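Local coordinates for protein esterase (Thermotoga maritima, PDB 3DOH) that hydrolyses carboxylic ester bonds as a thermostable esterase in which an immunoglobulin-like domain is joined to an alpha/beta-hydrolase domain, at residues Cys23-Tyr29 with Lys79-Leu85; Ser39-Val45 with Ile58-Tyr62; Val31-Lys37 with Ile118-Asp122; Gly19-Cys23 with His91-Ile95; Lys14-Glu20 with Val194-Arg198. One frame throughout, in Å; residues are numbered along the deposited sequence.

Contact 1. Residues Cys23-Tyr29 with Lys79-Leu85; sequences CAVVIEY and KYVVLEL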
# COMPACT_ATOMS: atom_id res chain seq x y z
N CYS A 23 2.64 7.03 -28.34
CA CYS A 23 3.60 7.31 -27.28
C CYS A 23 3.79 8.80 -27.06
O CYS A 23 4.23 9.24 -26.01
CB CYS A 23 4.95 6.65 -27.59
SG CYS A 23 5.75 7.33 -29.03
N ALA A 24 3.45 9.61 -28.05
CA ALA A 24 3.54 11.04 -27.80
C ALA A 24 2.53 11.84 -28.59
O ALA A 24 1.94 11.35 -29.55
CB ALA A 24 4.95 11.53 -28.03
N VAL A 25 2.29 13.06 -28.14
CA VAL A 25 1.48 13.99 -28.86
C VAL A 25 2.36 15.22 -29.01
O VAL A 25 2.92 15.72 -28.02
CB VAL A 25 0.19 14.31 -28.07
CG1 VAL A 25 -0.40 15.61 -28.51
CG2 VAL A 25 -0.82 13.18 -28.22
N VAL A 26 2.52 15.67 -30.24
CA VAL A 26 3.29 16.88 -30.55
C VAL A 26 2.40 18.02 -31.06
O VAL A 26 1.67 17.87 -32.05
CB VAL A 26 4.40 16.60 -31.60
CG1 VAL A 26 5.02 17.88 -32.07
CG2 VAL A 26 5.48 15.69 -31.02
N ILE A 27 2.49 19.17 -30.40
CA ILE A 27 1.69 20.33 -30.78
C ILE A 27 2.60 21.35 -31.44
O ILE A 27 3.62 21.70 -30.88
CB ILE A 27 1.00 20.99 -29.56
CG1 ILE A 27 0.27 19.92 -28.69
CG2 ILE A 27 0.12 22.17 -30.03
CD1 ILE A 27 0.01 20.28 -27.25
N GLU A 28 2.25 21.80 -32.65
CA GLU A 28 3.00 22.87 -33.31
C GLU A 28 2.31 24.19 -33.03
O GLU A 28 1.22 24.45 -33.54
CB GLU A 28 3.15 22.67 -34.84
CG GLU A 28 3.92 23.82 -35.52
CD GLU A 28 4.37 23.54 -36.97
OE1 GLU A 28 3.61 23.00 -37.80
OE2 GLU A 28 5.52 23.89 -37.28
N TYR A 29 2.96 24.99 -32.19
CA TYR A 29 2.48 26.31 -31.83
C TYR A 29 2.83 27.38 -32.87
O TYR A 29 3.81 27.22 -33.61
CB TYR A 29 3.04 26.66 -30.46
CG TYR A 29 2.23 26.04 -29.34
CD1 TYR A 29 1.03 26.63 -28.91
CD2 TYR A 29 2.63 24.85 -28.72
CE1 TYR A 29 0.28 26.07 -27.88
CE2 TYR A 29 1.90 24.29 -27.69
CZ TYR A 29 0.72 24.89 -27.27
OH TYR A 29 -0.04 24.33 -26.25
N LYS A 79 8.86 25.73 -31.67
CA LYS A 79 7.44 25.72 -31.98
C LYS A 79 6.79 24.37 -31.67
O LYS A 79 5.56 24.26 -31.61
CB LYS A 79 7.18 26.18 -33.43
CG LYS A 79 7.82 25.32 -34.51
CD LYS A 79 8.55 26.17 -35.55
CE LYS A 79 7.62 26.57 -36.70
NZ LYS A 79 8.27 26.38 -38.05
N TYR A 80 7.59 23.34 -31.46
CA TYR A 80 6.98 22.05 -31.16
C TYR A 80 6.99 21.74 -29.68
O TYR A 80 8.03 21.84 -29.01
CB TYR A 80 7.69 20.93 -31.92
CG TYR A 80 7.60 21.06 -33.40
CD1 TYR A 80 6.46 20.65 -34.07
CD2 TYR A 80 8.65 21.60 -34.15
CE1 TYR A 80 6.35 20.75 -35.44
CE2 TYR A 80 8.55 21.72 -35.54
CZ TYR A 80 7.38 21.28 -36.18
OH TYR A 80 7.22 21.37 -37.53
N VAL A 81 5.82 21.38 -29.16
CA VAL A 81 5.72 20.92 -27.80
C VAL A 81 5.35 19.43 -27.81
O VAL A 81 4.34 19.00 -28.41
CB VAL A 81 4.74 21.79 -26.97
CG1 VAL A 81 4.31 21.09 -25.67
CG2 VAL A 81 5.38 23.15 -26.68
N VAL A 82 6.23 18.66 -27.16
CA VAL A 82 6.10 17.24 -27.01
C VAL A 82 5.51 16.89 -25.67
O VAL A 82 6.01 17.31 -24.62
CB VAL A 82 7.46 16.54 -27.14
CG1 VAL A 82 7.35 15.01 -26.77
CG2 VAL A 82 7.99 16.68 -28.55
N LEU A 83 4.47 16.08 -25.72
CA LEU A 83 3.86 15.53 -24.53
C LEU A 83 4.10 14.05 -24.63
O LEU A 83 3.53 13.39 -25.50
CB LEU A 83 2.34 15.76 -24.59
CG LEU A 83 1.81 17.19 -24.71
CD1 LEU A 83 0.32 17.11 -24.74
CD2 LEU A 83 2.29 18.05 -23.55
N GLU A 84 4.94 13.50 -23.78
CA GLU A 84 5.18 12.08 -23.82
C GLU A 84 4.13 11.34 -22.99
O GLU A 84 3.66 11.84 -21.98
CB GLU A 84 6.63 11.82 -23.40
CG GLU A 84 6.82 10.76 -22.33
CD GLU A 84 8.05 9.91 -22.56
OE1 GLU A 84 9.05 10.41 -23.15
OE2 GLU A 84 7.99 8.71 -22.16
N LEU A 85 3.73 10.16 -23.43
CA LEU A 85 2.64 9.42 -22.77
C LEU A 85 3.06 8.05 -22.20
O LEU A 85 3.86 7.35 -22.80
CB LEU A 85 1.46 9.25 -23.74
CG LEU A 85 1.08 10.52 -24.52
CD1 LEU A 85 0.09 10.12 -25.58
CD2 LEU A 85 0.51 11.64 -23.61

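Contact 2. Residues Ser39-Val45 with Ile58-Tyr62; sequences SPDQFSV and ITKVY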
# COMPACT_ATOMS: atom_id res chain seq x y z
N SER A 39 5.13 21.96 -17.93
CA SER A 39 4.99 20.89 -16.96
C SER A 39 3.77 20.05 -17.35
O SER A 39 2.82 20.59 -17.87
CB SER A 39 4.87 21.50 -15.55
OG SER A 39 4.24 20.63 -14.62
N PRO A 40 3.80 18.72 -17.13
CA PRO A 40 2.70 17.80 -17.52
C PRO A 40 1.29 18.23 -17.11
O PRO A 40 0.34 17.99 -17.85
CB PRO A 40 3.09 16.49 -16.82
CG PRO A 40 4.58 16.53 -16.85
CD PRO A 40 4.92 17.98 -16.53
N ASP A 41 1.15 18.87 -15.97
CA ASP A 41 -0.18 19.26 -15.50
C ASP A 41 -0.78 20.48 -16.20
O ASP A 41 -1.81 21.01 -15.75
CB ASP A 41 -0.19 19.44 -13.97
CG ASP A 41 0.73 20.58 -13.49
OD1 ASP A 41 0.65 20.85 -12.28
OD2 ASP A 41 1.50 21.21 -14.27
N GLN A 42 -0.15 20.94 -17.27
CA GLN A 42 -0.68 22.08 -18.02
C GLN A 42 -1.45 21.58 -19.26
O GLN A 42 -2.01 22.35 -20.02
CB GLN A 42 0.42 23.03 -18.46
CG GLN A 42 1.31 23.62 -17.36
CD GLN A 42 2.44 24.45 -17.95
OE1 GLN A 42 3.17 23.97 -18.82
NE2 GLN A 42 2.57 25.70 -17.52
N PHE A 43 -1.47 20.27 -19.44
CA PHE A 43 -2.05 19.72 -20.63
C PHE A 43 -2.92 18.52 -20.29
O PHE A 43 -2.85 18.01 -19.19
CB PHE A 43 -0.93 19.28 -21.55
CG PHE A 43 -0.04 20.39 -22.01
CD1 PHE A 43 -0.27 21.00 -23.23
CD2 PHE A 43 1.04 20.79 -21.24
CE1 PHE A 43 0.57 22.02 -23.69
CE2 PHE A 43 1.88 21.81 -21.67
CZ PHE A 43 1.64 22.42 -22.90
N SER A 44 -3.69 18.07 -21.25
CA SER A 44 -4.49 16.89 -21.07
C SER A 44 -4.47 16.09 -22.36
O SER A 44 -4.46 16.67 -23.46
CB SER A 44 -5.90 17.29 -20.79
OG SER A 44 -6.67 16.15 -20.56
N VAL A 45 -4.45 14.77 -22.28
CA VAL A 45 -4.53 13.98 -23.50
C VAL A 45 -5.56 12.86 -23.32
O VAL A 45 -5.57 12.21 -22.30
CB VAL A 45 -3.14 13.44 -23.88
CG1 VAL A 45 -3.21 12.50 -25.07
CG2 VAL A 45 -2.19 14.59 -24.22
N ILE A 58 0.35 11.81 -19.18
CA ILE A 58 1.50 12.58 -19.69
C ILE A 58 2.70 12.49 -18.73
O ILE A 58 2.65 12.99 -17.63
CB ILE A 58 1.12 14.07 -19.94
CG1 ILE A 58 -0.06 14.17 -20.91
CG2 ILE A 58 2.25 14.79 -20.58
CD1 ILE A 58 -1.00 15.36 -20.68
N THR A 59 3.78 11.84 -19.13
CA THR A 59 4.88 11.61 -18.19
C THR A 59 6.00 12.69 -18.17
O THR A 59 6.62 12.91 -17.13
CB THR A 59 5.51 10.22 -18.39
OG1 THR A 59 5.81 10.04 -19.77
CG2 THR A 59 4.55 9.15 -17.98
N LYS A 60 6.27 13.32 -19.32
CA LYS A 60 7.17 14.49 -19.38
C LYS A 60 6.66 15.46 -20.46
O LYS A 60 6.09 15.01 -21.44
CB LYS A 60 8.64 14.11 -19.71
CG LYS A 60 9.16 12.69 -19.31
CD LYS A 60 9.56 12.51 -17.81
CE LYS A 60 10.80 11.59 -17.64
NZ LYS A 60 10.96 10.50 -18.71
N VAL A 61 6.84 16.77 -20.27
CA VAL A 61 6.68 17.77 -21.36
C VAL A 61 8.01 18.43 -21.73
O VAL A 61 8.81 18.74 -20.85
CB VAL A 61 5.69 18.92 -21.02
CG1 VAL A 61 5.46 19.79 -22.25
CG2 VAL A 61 4.39 18.40 -20.54
N TYR A 62 8.23 18.67 -23.03
CA TYR A 62 9.41 19.43 -23.50
C TYR A 62 9.23 20.09 -24.90
O TYR A 62 8.24 19.86 -25.59
CB TYR A 62 10.71 18.58 -23.44
CG TYR A 62 10.67 17.30 -24.27
CD1 TYR A 62 10.24 16.08 -23.71
CD2 TYR A 62 11.05 17.31 -25.60
CE1 TYR A 62 10.19 14.92 -24.47
CE2 TYR A 62 11.00 16.16 -26.37
CZ TYR A 62 10.58 14.96 -25.80
OH TYR A 62 10.51 13.83 -26.58

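Contact 3. Residues Val31-Lys37 with Ile118-Asp122; sequences VEIDGQK and IFDVD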
# COMPACT_ATOMS: atom_id res chain seq x y z
N VAL A 31 4.10 30.45 -32.40
CA VAL A 31 5.50 30.79 -32.09
C VAL A 31 6.27 29.67 -31.42
O VAL A 31 5.75 28.56 -31.21
CB VAL A 31 5.66 31.98 -31.15
CG1 VAL A 31 6.46 33.13 -31.85
CG2 VAL A 31 4.30 32.41 -30.55
N GLU A 32 7.52 29.98 -31.11
CA GLU A 32 8.36 29.08 -30.35
C GLU A 32 7.83 29.14 -28.92
O GLU A 32 6.96 29.95 -28.62
CB GLU A 32 9.85 29.50 -30.42
CG GLU A 32 10.67 28.99 -31.63
CD GLU A 32 12.20 28.91 -31.34
OE1 GLU A 32 12.64 29.19 -30.20
OE2 GLU A 32 12.97 28.54 -32.26
N ILE A 33 8.37 28.28 -28.06
CA ILE A 33 7.98 28.16 -26.66
C ILE A 33 9.20 27.62 -25.92
O ILE A 33 9.97 26.84 -26.48
CB ILE A 33 6.83 27.15 -26.52
CG1 ILE A 33 5.60 27.69 -27.22
CG2 ILE A 33 6.54 26.83 -25.05
CD1 ILE A 33 4.42 26.81 -27.13
N ASP A 34 9.36 28.05 -24.67
CA ASP A 34 10.37 27.50 -23.74
C ASP A 34 9.76 26.37 -22.92
O ASP A 34 8.82 26.57 -22.15
CB ASP A 34 10.88 28.57 -22.79
CG ASP A 34 9.75 29.42 -22.27
OD1 ASP A 34 8.95 29.91 -23.13
OD2 ASP A 34 9.63 29.58 -21.03
N GLY A 35 10.33 25.18 -23.11
CA GLY A 35 9.92 23.99 -22.39
C GLY A 35 10.42 23.96 -20.97
O GLY A 35 9.87 23.26 -20.14
N GLN A 36 11.49 24.70 -20.69
CA GLN A 36 12.03 24.80 -19.35
C GLN A 36 10.87 25.11 -18.41
O GLN A 36 10.78 24.55 -17.32
CB GLN A 36 13.12 25.88 -19.36
CG GLN A 36 13.46 26.59 -18.04
CD GLN A 36 13.91 28.06 -18.27
OE1 GLN A 36 14.79 28.33 -19.12
NE2 GLN A 36 13.30 29.00 -17.54
N LYS A 37 9.94 25.96 -18.86
CA LYS A 37 8.78 26.38 -18.05
C LYS A 37 7.48 25.53 -18.17
O LYS A 37 6.50 25.80 -17.47
CB LYS A 37 8.50 27.89 -18.27
CG LYS A 37 9.01 28.81 -17.12
CD LYS A 37 8.27 30.16 -17.06
CE LYS A 37 8.01 30.68 -15.61
NZ LYS A 37 9.02 31.67 -15.07
N ILE A 118 0.29 29.52 -21.30
CA ILE A 118 1.72 29.16 -21.23
C ILE A 118 2.62 30.27 -21.76
O ILE A 118 2.21 31.11 -22.59
CB ILE A 118 2.07 27.86 -21.98
CG1 ILE A 118 1.55 27.94 -23.43
CG2 ILE A 118 1.56 26.64 -21.22
CD1 ILE A 118 2.40 27.15 -24.46
N PHE A 119 3.85 30.27 -21.26
CA PHE A 119 4.78 31.33 -21.60
C PHE A 119 5.39 31.03 -22.98
O PHE A 119 5.75 29.89 -23.26
CB PHE A 119 5.86 31.49 -20.50
CG PHE A 119 5.34 32.17 -19.24
CD1 PHE A 119 5.05 33.55 -19.24
CD2 PHE A 119 5.14 31.44 -18.05
CE1 PHE A 119 4.57 34.20 -18.08
CE2 PHE A 119 4.66 32.07 -16.87
CZ PHE A 119 4.38 33.45 -16.89
N ASP A 120 5.46 32.04 -23.85
CA ASP A 120 6.27 31.90 -25.08
C ASP A 120 7.55 32.77 -25.11
O ASP A 120 7.78 33.62 -24.22
CB ASP A 120 5.41 32.03 -26.36
CG ASP A 120 5.46 33.41 -26.96
OD1 ASP A 120 5.96 34.33 -26.28
OD2 ASP A 120 5.01 33.58 -28.12
N VAL A 121 8.36 32.57 -26.15
CA VAL A 121 9.68 33.20 -26.25
C VAL A 121 9.63 34.71 -26.50
O VAL A 121 10.60 35.43 -26.23
CB VAL A 121 10.60 32.52 -27.33
CG1 VAL A 121 10.53 30.99 -27.19
CG2 VAL A 121 10.23 32.96 -28.76
N ASP A 122 8.43 35.21 -26.82
CA ASP A 122 8.25 36.50 -27.50
C ASP A 122 7.83 37.74 -26.68
O ASP A 122 8.08 38.86 -27.11
CB ASP A 122 7.34 36.33 -28.72
CG ASP A 122 5.96 36.92 -28.50
OD1 ASP A 122 5.39 37.48 -29.46
OD2 ASP A 122 5.45 36.83 -27.37

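Contact 4. Residues Gly19-Cys23 with His91-Ile95; sequences GEKVC and HSNTI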
# COMPACT_ATOMS: atom_id res chain seq x y z
N GLY A 19 3.24 -4.36 -29.88
CA GLY A 19 2.56 -3.67 -30.95
C GLY A 19 2.61 -2.16 -30.88
O GLY A 19 3.25 -1.58 -29.98
N GLU A 20 1.93 -1.52 -31.82
CA GLU A 20 2.05 -0.08 -32.03
C GLU A 20 1.17 0.69 -31.04
O GLU A 20 -0.01 0.39 -30.87
CB GLU A 20 1.67 0.28 -33.46
CG GLU A 20 1.61 1.78 -33.73
CD GLU A 20 0.71 2.13 -34.90
OE1 GLU A 20 -0.30 1.43 -35.10
OE2 GLU A 20 1.02 3.11 -35.61
N LYS A 21 1.77 1.68 -30.40
CA LYS A 21 1.11 2.45 -29.38
C LYS A 21 1.34 3.90 -29.72
O LYS A 21 2.36 4.26 -30.32
CB LYS A 21 1.71 2.24 -27.99
CG LYS A 21 1.77 0.81 -27.37
CD LYS A 21 2.31 0.95 -25.92
CE LYS A 21 2.33 -0.33 -25.17
NZ LYS A 21 0.96 -0.82 -24.90
N VAL A 22 0.39 4.74 -29.33
CA VAL A 22 0.59 6.18 -29.35
C VAL A 22 1.42 6.54 -28.10
O VAL A 22 0.93 6.41 -26.96
CB VAL A 22 -0.75 6.95 -29.28
CG1 VAL A 22 -0.49 8.40 -29.53
CG2 VAL A 22 -1.73 6.45 -30.28
N CYS A 23 2.64 7.03 -28.34
CA CYS A 23 3.60 7.31 -27.28
C CYS A 23 3.79 8.80 -27.06
O CYS A 23 4.23 9.24 -26.01
CB CYS A 23 4.95 6.65 -27.59
SG CYS A 23 5.75 7.33 -29.03
N HIS A 91 -5.32 2.29 -22.57
CA HIS A 91 -5.69 2.63 -23.93
C HIS A 91 -4.50 3.26 -24.65
O HIS A 91 -4.58 4.40 -25.10
CB HIS A 91 -6.88 3.59 -23.95
CG HIS A 91 -8.18 2.93 -23.61
ND1 HIS A 91 -8.90 3.25 -22.47
CD2 HIS A 91 -8.90 1.99 -24.25
CE1 HIS A 91 -10.00 2.52 -22.43
NE2 HIS A 91 -10.03 1.75 -23.50
N SER A 92 -3.40 2.52 -24.75
CA SER A 92 -2.32 2.99 -25.58
C SER A 92 -2.19 2.28 -26.95
O SER A 92 -1.93 2.93 -27.96
CB SER A 92 -1.00 3.01 -24.80
OG SER A 92 -0.78 1.81 -24.09
N ASN A 93 -2.42 0.96 -26.98
CA ASN A 93 -2.39 0.15 -28.20
C ASN A 93 -3.28 0.67 -29.30
O ASN A 93 -4.36 1.16 -29.03
CB ASN A 93 -2.78 -1.28 -27.88
CG ASN A 93 -1.70 -2.00 -27.07
OD1 ASN A 93 -0.64 -2.37 -27.59
ND2 ASN A 93 -1.96 -2.20 -25.78
N THR A 94 -2.83 0.58 -30.54
CA THR A 94 -3.69 1.00 -31.66
C THR A 94 -4.53 -0.17 -32.20
O THR A 94 -5.52 0.03 -32.92
CB THR A 94 -2.89 1.68 -32.80
OG1 THR A 94 -1.88 0.79 -33.27
CG2 THR A 94 -2.22 2.93 -32.28
N ILE A 95 -4.17 -1.38 -31.80
CA ILE A 95 -4.73 -2.55 -32.42
C ILE A 95 -5.59 -3.29 -31.42
O ILE A 95 -5.07 -3.80 -30.43
CB ILE A 95 -3.63 -3.49 -32.98
CG1 ILE A 95 -2.77 -2.75 -34.01
CG2 ILE A 95 -4.26 -4.81 -33.53
CD1 ILE A 95 -1.55 -3.51 -34.53
O HOH W 1 -1.34 -1.86 -30.82

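Contact 5. Residues Lys14-Glu20 with Val194-Arg198; sequences KVFPEGE and VAGNR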
# COMPACT_ATOMS: atom_id res chain seq x y z
N LYS A 14 4.57 4.47 -32.22
CA LYS A 14 5.84 3.80 -32.30
C LYS A 14 5.54 2.31 -32.10
O LYS A 14 4.60 1.96 -31.34
CB LYS A 14 6.70 4.35 -31.18
CG LYS A 14 8.12 3.86 -31.16
CD LYS A 14 8.61 3.87 -29.74
CE LYS A 14 10.09 4.06 -29.65
NZ LYS A 14 10.43 5.49 -29.90
N VAL A 15 6.29 1.43 -32.73
CA VAL A 15 5.98 0.01 -32.56
C VAL A 15 6.75 -0.55 -31.35
O VAL A 15 8.01 -0.62 -31.37
CB VAL A 15 6.21 -0.84 -33.85
CG1 VAL A 15 5.77 -2.29 -33.64
CG2 VAL A 15 5.48 -0.23 -35.06
N PHE A 16 5.99 -0.93 -30.32
CA PHE A 16 6.58 -1.49 -29.10
C PHE A 16 6.48 -3.03 -29.14
O PHE A 16 5.69 -3.59 -29.95
CB PHE A 16 5.88 -0.94 -27.86
CG PHE A 16 6.15 0.49 -27.60
CD1 PHE A 16 5.28 1.48 -28.08
CD2 PHE A 16 7.31 0.89 -26.91
CE1 PHE A 16 5.54 2.84 -27.87
CE2 PHE A 16 7.59 2.23 -26.70
CZ PHE A 16 6.71 3.21 -27.15
N PRO A 17 7.24 -3.74 -28.27
CA PRO A 17 7.23 -5.19 -28.44
C PRO A 17 5.83 -5.81 -28.55
O PRO A 17 5.65 -6.79 -29.28
CB PRO A 17 8.02 -5.67 -27.22
CG PRO A 17 9.01 -4.54 -26.97
CD PRO A 17 8.14 -3.32 -27.17
N GLU A 18 4.83 -5.25 -27.86
CA GLU A 18 3.47 -5.83 -27.94
C GLU A 18 2.59 -5.12 -28.98
O GLU A 18 1.36 -5.26 -28.98
CB GLU A 18 2.80 -5.83 -26.57
CG GLU A 18 3.77 -6.12 -25.38
CD GLU A 18 4.16 -4.86 -24.57
OE1 GLU A 18 5.22 -4.20 -24.89
OE2 GLU A 18 3.38 -4.54 -23.61
N GLY A 19 3.24 -4.36 -29.88
CA GLY A 19 2.56 -3.67 -30.95
C GLY A 19 2.61 -2.16 -30.88
O GLY A 19 3.25 -1.58 -29.98
N GLU A 20 1.93 -1.52 -31.82
CA GLU A 20 2.05 -0.08 -32.03
C GLU A 20 1.17 0.69 -31.04
O GLU A 20 -0.01 0.39 -30.87
CB GLU A 20 1.67 0.28 -33.46
CG GLU A 20 1.61 1.78 -33.73
CD GLU A 20 0.71 2.13 -34.90
OE1 GLU A 20 -0.30 1.43 -35.10
OE2 GLU A 20 1.02 3.11 -35.61
N VAL A 194 3.15 -4.73 -39.95
CA VAL A 194 4.30 -3.94 -39.66
C VAL A 194 4.07 -3.25 -38.30
O VAL A 194 4.98 -2.66 -37.73
CB VAL A 194 4.55 -3.00 -40.90
CG1 VAL A 194 4.45 -1.52 -40.58
CG2 VAL A 194 5.83 -3.36 -41.64
N ALA A 195 2.88 -3.37 -37.74
CA ALA A 195 2.57 -2.64 -36.54
C ALA A 195 2.21 -3.56 -35.37
O ALA A 195 2.27 -3.16 -34.20
CB ALA A 195 1.45 -1.70 -36.81
N GLY A 196 1.85 -4.79 -35.68
CA GLY A 196 1.39 -5.71 -34.64
C GLY A 196 2.47 -6.12 -33.66
O GLY A 196 2.16 -6.43 -32.52
N ASN A 197 3.74 -6.11 -34.08
CA ASN A 197 4.91 -6.43 -33.22
C ASN A 197 6.20 -5.87 -33.86
O ASN A 197 6.12 -5.20 -34.89
CB ASN A 197 4.99 -7.93 -33.01
CG ASN A 197 4.82 -8.69 -34.30
OD1 ASN A 197 3.97 -9.59 -34.40
ND2 ASN A 197 5.64 -8.35 -35.31
N ARG A 198 7.37 -6.13 -33.29
CA ARG A 198 8.60 -5.47 -33.72
C ARG A 198 9.25 -6.30 -34.84
O ARG A 198 10.42 -6.10 -35.20
CB ARG A 198 9.56 -5.25 -32.54
CG ARG A 198 9.32 -3.97 -31.65
CD ARG A 198 10.66 -3.26 -31.25
NE ARG A 198 10.51 -1.79 -31.09
CZ ARG A 198 10.57 -1.10 -29.93
NH1 ARG A 198 10.80 -1.72 -28.75
NH2 ARG A 198 10.39 0.24 -29.92
O HOH W 2 7.55 -7.79 -30.92

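Contact 1. Residues Cys23-Tyr29 with Lys79-Leu85
Antiparallel strands 19-29 and 80-85 are neighbours in the sheet of the immunoglobulin-like domain, and Cys23-Tyr29 meets Lys79-Leu85 as a ladder of six backbone hydrogen bonds. Val25 N reaches Leu83 O over 2.9 Å and Leu83 N returns to Val25 O; Ile27 and Val81 repeat the exchange, Val81 N reaching Ile27 O over 2.8 Å with an N-H...O angle of 172°. Leu85 N to Cys23 O and Tyr29 N to Lys79 O complete it. On the face carrying Val26, Glu28, Tyr80 and Val82, Val26 puts CG1 against Tyr80 CD1 at 3.7 Å and CG2 against Val82 CG2. Glu28, extended with CG anti to the backbone N (chi1 179°), runs beside Tyr80, carboxylate and ring planes 22° apart, and its OE2 makes a long salt bridge of 3.8 Å to Lys79 NZ. With an alanine at Tyr80, Val26 CG1 and the carbon chain of Glu28 would probably lose the surface they rest on, leaving the carboxylate freer to turn. The other face is apolar and turns into the beta-sandwich interior, where Leu83 and Val25 touch Val45 of strand 43-48. There Leu83 CD1 lies 4.1 Å from both Val25 CG1 and Ile27 CD1. The Tyr29 ring takes Ile27 CG2 over one face and Val81 CB at its edge, in plane, while its OH bonds to Gln114.

Contact 2. Residues Ser39-Val45 with Ile58-Tyr62
Ile58 reaches from its strand to Pro40, Phe43 and Val45, forking at CB. The CG2 branch goes to Pro40, 4.2 Å from that ring's CB, which also lies 3.6 Å from the backbone Ile58 O. The other branch starts with CG1, anti to the carbonyl carbon (chi1 -57°), and passes Val45 CG2 at 4.0 Å; the two side chains cross at about a right angle. At the tip, CD1 has most neighbours: Phe43 O at 3.6 Å, Phe43 CB at 4.0 Å, Ser44 CA, and Val45 CG2 again. Strands 43-48 and 53-64 form a beta hairpin of the immunoglobulin-like domain, but here, away from its turn, they have splayed to 8.9 Å between the short axes, and side chains bridge the width. Val61 works beside Ile58: CG2 lies 3.5 Å from Pro40 N, sliding past the proline ring in the opposite direction, while CG1 comes within 4.2 Å of Phe43 CE2. Pro40 sits at the start of a 3-10 turn, 40-42, that leads into strand 43-48. Ser39, just before the turn, bonds to it twice, its N donating to Gln42 OE1 and its OG to Asp41 OD2, which it meets from above the carboxylate plane. Phe43 and Val45 also pack on Leu83 of strand 80-85, in the sandwich interior.

Contact 3. Residues Val31-Lys37 with Ile118-Asp122
The Phe119 ring is met obliquely by the aliphatic part of Lys37: Lys37 CD lies 3.5 Å from Phe119 CD2, and Lys37 CE is 3.8 Å from Phe119 CE2. The carboxylate of Asp34, its CG set between the backbone N and the carbonyl carbon (chi1 43°), brings OD1 to 3.2 Å from Phe119 O, a meeting of two acceptors. Asp120 OD1, its place less sure, accepts from Asp122 N in what fits an Asx turn. The remaining packing is mostly apolar. Val121 CG1 touches Glu32 CB at 3.6 Å and lies as near to Ile33 N, while Ile33 turns its CD1 to Ile118 CD1, the side chains crossing at about a right angle. Ile33 CG2 rests 3.6 Å from Phe119 O. The contact lays the loop that follows strand 110-114 against the short, weakly bonded strand at about 32-34, at the end of the immunoglobulin-like domain far from the chain's centre. Glu32 OE2 is hydrogen-bonded to Asn65, outside this contact. With acceptors facing one another at Asp34, cohesion here probably comes from the isoleucines, Val121 and the lysine-phenylalanine packing rather than from polar bonds.

Contact 4. Residues Gly19-Cys23 with His91-Ile95
Glu20 and Val22 bracket a single backbone bridge between Lys21 and Asn93: Thr94 N donates to Glu20 O over 2.8 Å, and Val22 N donates to Ser92 O over 3.2 Å. In the immunoglobulin-like domain, loop 91-95 thus takes up the flank of strand 19-29 beyond the part paired with strand 80-85, while Lys21 bonds through its backbone to Lys14 on strand 8-16. Glu20 stretches out, a chi1 of 173° setting CG opposite its own amide nitrogen, and its OE1 receives Thr94 OG1 from above the carboxylate plane; the 2.5 Å between them is short in the model, and its exact length carries little weight. OE1 also has a salt bridge to Arg105, and OE2 bonds to Thr13 and Tyr191, so this buried acid is probably kept ionised. Lys21 runs out beside Asn93 and bends at its last torsion, giving NZ to Ser92 OG at 3.3 Å; that hydroxyl also bonds to Asp89 O. A water accepts from Ile95 N at 3.0 Å and donates to Glu20 O at 2.6 Å.

Contact 5. Residues Lys14-Glu20 with Val194-Arg198
Gly19, Val15 and Arg198 make the close-packed part of this contact between the two domains. Gly19 CA lies 3.3 Å from Ala195 O and about as near Gly196 O, and a CB would run into the latter. Val15 puts CG1 beside Asn197 O and CG2 3.6 Å from Val194 O. Glu20 CB adds Ala195 CB. Bent at chi2 (-139°) and chi3 (149°), buried Arg198 lies across the hairpin, one guanidinium face over Val15 O and Phe16 CA, Lys14 CE at its edge, and NH1 3.5 Å from Pro17 CD. NH1 also forms a salt bridge to Glu347 of the second subunit. A leucine in place of Arg198 would probably leave that glutamate without its mate and Val15 O without the cation over it. The looser side lies at the type I turn Phe16-Gly19 joining strands 8-16 and 19-29, where Glu18 is exposed and a water links Pro17 O (2.7 Å) to Arg198 N (2.9 Å). NE and NH2 approach Val15 O at poor angles, so the attraction there is probably electrostatic more than directional.

In the fold
From the N terminus, 14-20 opens contact 5, whose partner 194-198 lies in the hydrolase domain; its loop is the longest and takes in contacts 1, 2 and 3. Contact 4 leaves from the same hairpin, sharing Gly19 and Glu20, and returns at 91-95. Cys23 hands over from contact 4 to contact 1, which closes at 79-85 within contact 4's span. Contact 3 starts later, at 31-37, but ends at 118-122, so it crosses both contacts 1 and 4. Contact 2 is innermost, and touches contact 1 where strands 53-64 and 80-85 pair. Contacts 1 to 4 tie the immunoglobulin-like domain together; contact 5 joins it to the hydrolase domain.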